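Local coordinates for protein family 88 glycosyl hydrolase (Bacteroides thetaiotaomicron, PDB 5NOA) that probably cleaves unsaturated uronyl sugars from fragments of complex plant polysaccharides such as gum arabic, at residues G298-W301 / G302-N305; H312-P315 / V316-K319; C369-V372 / R373-E376. All coordinates share one frame; numbering follows the deposited sequence.

How the interactions relate
Three consecutive helices of the largely helical chain, 289-304, 310-328 and 358-377, each supply one local contact, and the three meet side by side. The centre of interaction 1 is about 11 Å from that of interaction 2 and about 10 Å from that of interaction 3; interactions 2 and 3 lie about 14 Å apart, centre to centre. Gln300 OE1 is 2.9 Å from Gln314 NE2, a probable hydrogen bond that joins interactions 1 and 2. Asn304 ND2 lies 2.8 Å from Glu370 OE2, probably a hydrogen bond, joining interactions 1 and 3. A salt bridge of 2.9 Å from Glu318 OE1 to Arg371 NH2 completes the triangle.

Interaction 1: residues G298-W301 / G302-N305; sequences GLQW and GVNN
The C-terminal turn of helix 289-304, part of a helical framework consistent with the six-hairpin alpha/alpha barrel of this clan, is finished by Asn305 folding back onto Trp301. Asn305 is the first residue to leave helical geometry, and its side chain takes over the backbone carbonyl at the helix end: ND2 donates to Trp301 O at 2.9 Å and is nearly straight (168°), with that oxygen in the amide plane. Asn305 N reaches the same oxygen only through a weak, bent bond. The amide lies almost flat on the indole, the two planes 13° apart, with ND2 above the ring and shifted toward its rim. Beside it, Asn305 CB sits over the six-membered ring, 3.7 Å from the centroid, a CH-pi contact. With CG anti to the backbone N (chi1 -174°), Trp301 swings its ring out alongside the carbonyl, where the asparagine can cover one face; helix 226-242 packs on the indole through Ala237, Leu240 and Lys241.

On the neighbouring flank of the same turn, Gln300 and Asn304 run their amides nearly parallel, yet Gln300 NE2 gives Asn304 OD1 just a weak bond of 3.3 Å. Their stronger partners belong to neighbouring helices, Gln314 for Gln300 and Glu370 for Asn304. Val303 CG1 rests 3.8 Å from Gln300 NE2. Beside the stacked pair a water bridges the two side chains, accepting from Trp301 NE1 at 3.0 Å and donating to Asn305 OD1 at 2.9 Å.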
# COMPACT_ATOMS: atom_id res chain seq x y z
N GLY A 298 3.13 -4.02 7.02
CA GLY A 298 4.55 -4.06 6.61
C GLY A 298 5.45 -4.58 7.71
O GLY A 298 6.37 -5.35 7.45
N LEU A 299 5.18 -4.15 8.96
CA LEU A 299 6.00 -4.60 10.08
C LEU A 299 5.76 -6.09 10.33
O LEU A 299 6.72 -6.84 10.52
CB LEU A 299 5.74 -3.81 11.33
CG LEU A 299 6.14 -2.34 11.29
CD1 LEU A 299 5.73 -1.65 12.56
CD2 LEU A 299 7.61 -2.15 11.05
N GLN A 300 4.51 -6.54 10.34
CA GLN A 300 4.29 -7.97 10.57
C GLN A 300 4.86 -8.79 9.44
O GLN A 300 5.41 -9.87 9.65
CB GLN A 300 2.82 -8.27 10.77
CG GLN A 300 2.57 -9.75 11.17
CD GLN A 300 3.06 -10.04 12.59
OE1 GLN A 300 2.36 -9.74 13.55
NE2 GLN A 300 4.26 -10.57 12.73
N TRP A 301 4.71 -8.29 8.19
CA TRP A 301 5.24 -9.02 7.06
C TRP A 301 6.74 -9.14 7.20
O TRP A 301 7.34 -10.22 7.00
CB TRP A 301 4.87 -8.35 5.71
CG TRP A 301 5.30 -9.19 4.57
CD1 TRP A 301 4.55 -10.17 3.96
CD2 TRP A 301 6.58 -9.22 3.94
NE1 TRP A 301 5.28 -10.79 3.00
CE2 TRP A 301 6.55 -10.27 2.98
CE3 TRP A 301 7.77 -8.50 4.09
CZ2 TRP A 301 7.65 -10.62 2.21
CZ3 TRP A 301 8.89 -8.87 3.30
CH2 TRP A 301 8.79 -9.91 2.37
N GLY A 302 7.40 -8.05 7.56
CA GLY A 302 8.87 -8.10 7.70
C GLY A 302 9.36 -9.02 8.79
O GLY A 302 10.42 -9.67 8.63
N VAL A 303 8.61 -9.08 9.89
CA VAL A 303 8.91 -10.06 10.97
C VAL A 303 8.66 -11.48 10.44
O VAL A 303 9.54 -12.36 10.62
CB VAL A 303 8.03 -9.76 12.20
CG1 VAL A 303 8.04 -10.91 13.20
CG2 VAL A 303 8.51 -8.49 12.87
N ASN A 304 7.55 -11.71 9.76
CA ASN A 304 7.20 -13.05 9.29
C ASN A 304 8.10 -13.53 8.17
O ASN A 304 8.14 -14.73 7.92
CB ASN A 304 5.78 -13.07 8.75
CG ASN A 304 4.71 -13.03 9.79
OD1 ASN A 304 4.93 -13.25 10.96
ND2 ASN A 304 3.46 -12.81 9.33
N ASN A 305 8.82 -12.64 7.50
CA ASN A 305 9.60 -13.03 6.35
C ASN A 305 11.08 -12.80 6.55
O ASN A 305 11.83 -12.90 5.61
CB ASN A 305 9.05 -12.41 5.08
CG ASN A 305 7.72 -13.00 4.72
OD1 ASN A 305 7.65 -13.95 3.94
ND2 ASN A 305 6.65 -12.46 5.30
O HOH W 1 5.49 -13.60 2.05

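Interaction 2: residues H312-P315 / V316-K319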
# COMPACT_ATOMS: atom_id res chain seq x y z
N HIS A 312 11.95 -7.05 18.69
CA HIS A 312 11.87 -5.60 18.68
C HIS A 312 10.50 -5.15 18.14
O HIS A 312 9.87 -4.25 18.70
CB HIS A 312 12.98 -5.00 17.80
CG HIS A 312 13.02 -3.50 17.76
ND1 HIS A 312 13.73 -2.73 18.66
CD2 HIS A 312 12.44 -2.63 16.90
CE1 HIS A 312 13.57 -1.45 18.35
NE2 HIS A 312 12.79 -1.37 17.29
N TYR A 313 10.03 -5.77 17.06
CA TYR A 313 8.87 -5.25 16.34
C TYR A 313 7.57 -5.87 16.80
O TYR A 313 6.53 -5.22 16.63
CB TYR A 313 9.04 -5.39 14.84
CG TYR A 313 10.10 -4.47 14.30
CD1 TYR A 313 9.83 -3.12 14.10
CD2 TYR A 313 11.38 -4.91 13.99
CE1 TYR A 313 10.78 -2.27 13.59
CE2 TYR A 313 12.34 -4.07 13.48
CZ TYR A 313 12.05 -2.72 13.30
OH TYR A 313 12.97 -1.87 12.81
N GLN A 314 7.55 -7.10 17.28
CA GLN A 314 6.26 -7.71 17.61
C GLN A 314 5.45 -6.89 18.62
O GLN A 314 4.24 -6.72 18.43
CB GLN A 314 6.40 -9.16 18.08
CG GLN A 314 5.09 -9.91 17.94
CD GLN A 314 4.57 -10.01 16.52
OE1 GLN A 314 5.30 -10.42 15.62
NE2 GLN A 314 3.30 -9.66 16.32
N PRO A 315 6.08 -6.29 19.66
CA PRO A 315 5.27 -5.50 20.58
C PRO A 315 4.60 -4.28 19.93
O PRO A 315 3.51 -3.89 20.32
CB PRO A 315 6.28 -5.08 21.65
CG PRO A 315 7.28 -6.17 21.65
CD PRO A 315 7.42 -6.52 20.21
N VAL A 316 5.27 -3.69 18.95
CA VAL A 316 4.71 -2.55 18.22
C VAL A 316 3.49 -3.03 17.44
O VAL A 316 2.43 -2.37 17.42
CB VAL A 316 5.80 -1.98 17.30
CG1 VAL A 316 5.24 -0.94 16.35
CG2 VAL A 316 6.93 -1.41 18.18
N VAL A 317 3.66 -4.15 16.72
CA VAL A 317 2.55 -4.70 15.97
C VAL A 317 1.38 -5.03 16.87
O VAL A 317 0.22 -4.76 16.52
CB VAL A 317 2.99 -5.94 15.17
CG1 VAL A 317 1.79 -6.64 14.54
CG2 VAL A 317 4.04 -5.58 14.12
N GLU A 318 1.66 -5.57 18.05
CA GLU A 318 0.56 -5.91 18.93
C GLU A 318 -0.24 -4.69 19.35
O GLU A 318 -1.49 -4.75 19.39
CB GLU A 318 1.02 -6.66 20.18
CG GLU A 318 1.56 -8.05 19.87
CD GLU A 318 0.56 -8.92 19.15
OE1 GLU A 318 -0.61 -9.07 19.61
OE2 GLU A 318 0.90 -9.42 18.08
N LYS A 319 0.42 -3.59 19.66
CA LYS A 319 -0.28 -2.36 20.03
C LYS A 319 -1.08 -1.84 18.85
O LYS A 319 -2.18 -1.31 19.03
CB LYS A 319 0.69 -1.31 20.54
CG LYS A 319 1.21 -1.55 21.93
CD LYS A 319 2.04 -0.37 22.44
CE LYS A 319 3.46 -0.49 21.99
NZ LYS A 319 4.26 0.59 22.61
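Gln314 and Glu318, one turn apart on helix 310-328, join their side chains along the flank that faces the neighbouring helices. Gln314 NE2 donates to Glu318 OE2 at 3.0 Å with an angle of 147°, entering on the anti lone pair, while amide and carboxylate are twisted 41° apart. The glutamine chain starts anti to the backbone N (chi1 -160°) and bends at chi2, which carries NE2 forward over the following turn and lays it 3.8 Å from Val317 CG1. This is the close-packed side: Val317 meets Leu299 and Gln300, and Tyr374 touches both Gln314 and Glu318. Gln314 NE2 also donates to Gln300 OE1, and Glu318 OE1 forms a salt bridge with Arg371. Shortening Glu318 to an alanine would probably leave Gln314 NE2 with one acceptor fewer and remove the carboxylate that Arg371 pairs with here.

The other flank is looser. Pro315 and Lys319 are solvent-exposed; Lys319 N donates to Pro315 O at 3.2 Å, but the lysine chain only brushes that carbonyl, its CG 3.7 Å from the oxygen. The proline has no N-H to give to the preceding turn, and the helix kinks there. Beyond it the backbone ladder resumes, Tyr313 O accepting Val317 N at 3.1 Å in a straight bond and Val316 N in a weak one. The pair is an i to i+4 helix link, in a chain consistent with an alpha/alpha barrel.

Interaction 3: residues C369-V372 / R373-E376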
# COMPACT_ATOMS: atom_id res chain seq x y z
N CYS A 369 -4.74 -9.99 7.23
CA CYS A 369 -4.29 -11.23 6.62
C CYS A 369 -2.91 -11.60 7.15
O CYS A 369 -2.63 -12.78 7.40
CB CYS A 369 -4.28 -11.11 5.11
SG CYS A 369 -5.93 -11.09 4.33
N GLU A 370 -2.02 -10.62 7.23
CA GLU A 370 -0.68 -10.90 7.71
C GLU A 370 -0.69 -11.32 9.18
O GLU A 370 0.13 -12.15 9.58
CB GLU A 370 0.26 -9.74 7.45
CG GLU A 370 1.72 -10.14 7.49
CD GLU A 370 2.12 -11.17 6.44
OE1 GLU A 370 1.51 -11.26 5.34
OE2 GLU A 370 3.05 -11.93 6.72
N ARG A 371 -1.62 -10.78 9.95
CA ARG A 371 -1.77 -11.23 11.32
C ARG A 371 -2.16 -12.69 11.42
O ARG A 371 -1.65 -13.41 12.27
CB ARG A 371 -2.79 -10.38 12.07
CG ARG A 371 -2.89 -10.82 13.51
CD ARG A 371 -3.49 -9.81 14.39
NE ARG A 371 -3.40 -10.18 15.80
CZ ARG A 371 -2.32 -10.03 16.57
NH1 ARG A 371 -1.21 -9.51 16.14
NH2 ARG A 371 -2.40 -10.42 17.83
N VAL A 372 -3.09 -13.13 10.57
CA VAL A 372 -3.45 -14.55 10.56
C VAL A 372 -2.23 -15.41 10.32
O VAL A 372 -2.03 -16.43 11.00
CB VAL A 372 -4.54 -14.83 9.51
CG1 VAL A 372 -4.76 -16.34 9.32
CG2 VAL A 372 -5.83 -14.17 9.90
N ARG A 373 -1.40 -15.01 9.36
CA ARG A 373 -0.18 -15.75 9.07
C ARG A 373 0.76 -15.84 10.28
O ARG A 373 1.32 -16.90 10.60
CB ARG A 373 0.53 -15.21 7.83
CG ARG A 373 -0.35 -15.29 6.58
CD ARG A 373 0.36 -14.80 5.35
NE ARG A 373 -0.53 -14.74 4.17
CZ ARG A 373 -1.07 -13.63 3.66
NH1 ARG A 373 -0.86 -12.39 4.17
NH2 ARG A 373 -1.83 -13.76 2.58
N TYR A 374 0.92 -14.74 10.99
CA TYR A 374 1.70 -14.74 12.24
C TYR A 374 1.08 -15.67 13.30
O TYR A 374 1.77 -16.52 13.88
CB TYR A 374 1.79 -13.31 12.79
CG TYR A 374 2.25 -13.27 14.21
CD1 TYR A 374 3.54 -13.66 14.54
CD2 TYR A 374 1.41 -12.85 15.21
CE1 TYR A 374 3.97 -13.65 15.85
CE2 TYR A 374 1.84 -12.82 16.51
CZ TYR A 374 3.12 -13.23 16.83
OH TYR A 374 3.51 -13.22 18.17
N LEU A 375 -0.22 -15.52 13.56
CA LEU A 375 -0.85 -16.31 14.60
C LEU A 375 -0.79 -17.80 14.31
O LEU A 375 -0.65 -18.59 15.23
CB LEU A 375 -2.27 -15.84 14.84
CG LEU A 375 -2.41 -14.44 15.41
CD1 LEU A 375 -3.86 -14.03 15.33
CD2 LEU A 375 -1.86 -14.32 16.83
N GLU A 376 -0.93 -18.17 13.03
CA GLU A 376 -0.92 -19.57 12.69
C GLU A 376 0.45 -20.21 12.85
O GLU A 376 0.53 -21.44 12.92
CB GLU A 376 -1.47 -19.78 11.27
CG GLU A 376 -2.98 -19.53 11.18
CD GLU A 376 -3.60 -19.81 9.86
OE1 GLU A 376 -4.86 -19.76 9.77
OE2 GLU A 376 -2.85 -20.00 8.89
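An i to i+3 salt bridge on helix 358-377, the last long helix of what is consistent with an alpha/alpha barrel, ties Arg373 to Glu370. Arg373 NH1 stands 2.9 Å from Glu370 OE1, bent to 135°, and comes from above the carboxylate plane, 38° out of it; the two side chains cross at about a right angle. Arg373 stays extended from CG to NE, passing its CG 3.5 Å from Cys369 O before the guanidinium arrives over the preceding turn. Each end has a further mate: Glu67 of helix 56-72 pairs with Arg373, and Asn304 holds Glu370. The glutamate thus sits between two donors, which would probably favour its charged form.

Val372 is buried on the side facing helices 29-47 and 56-72, where Val33, Val34 and Leu71 touch it. Its CG1, anti to the backbone N (chi1 170°), lies beside the extended chain of Glu376 and comes 3.5 Å from OE1; the two side chains point the same way, the exposed glutamate flanking the valine.

Arg371 turns to another flank, toward helix 310-328, where Glu318 forms a salt bridge with its NH2 and Trp321 packs against it. Its long aliphatic portion crosses Leu375, with Arg371 CG 3.8 Å from Leu375 CD1. Further out, the other leucine methyl, CD2, lies over one face of the Arg371 guanidinium, 4.0 Å above the plane and displaced toward the rim, 4.1 Å from NH2.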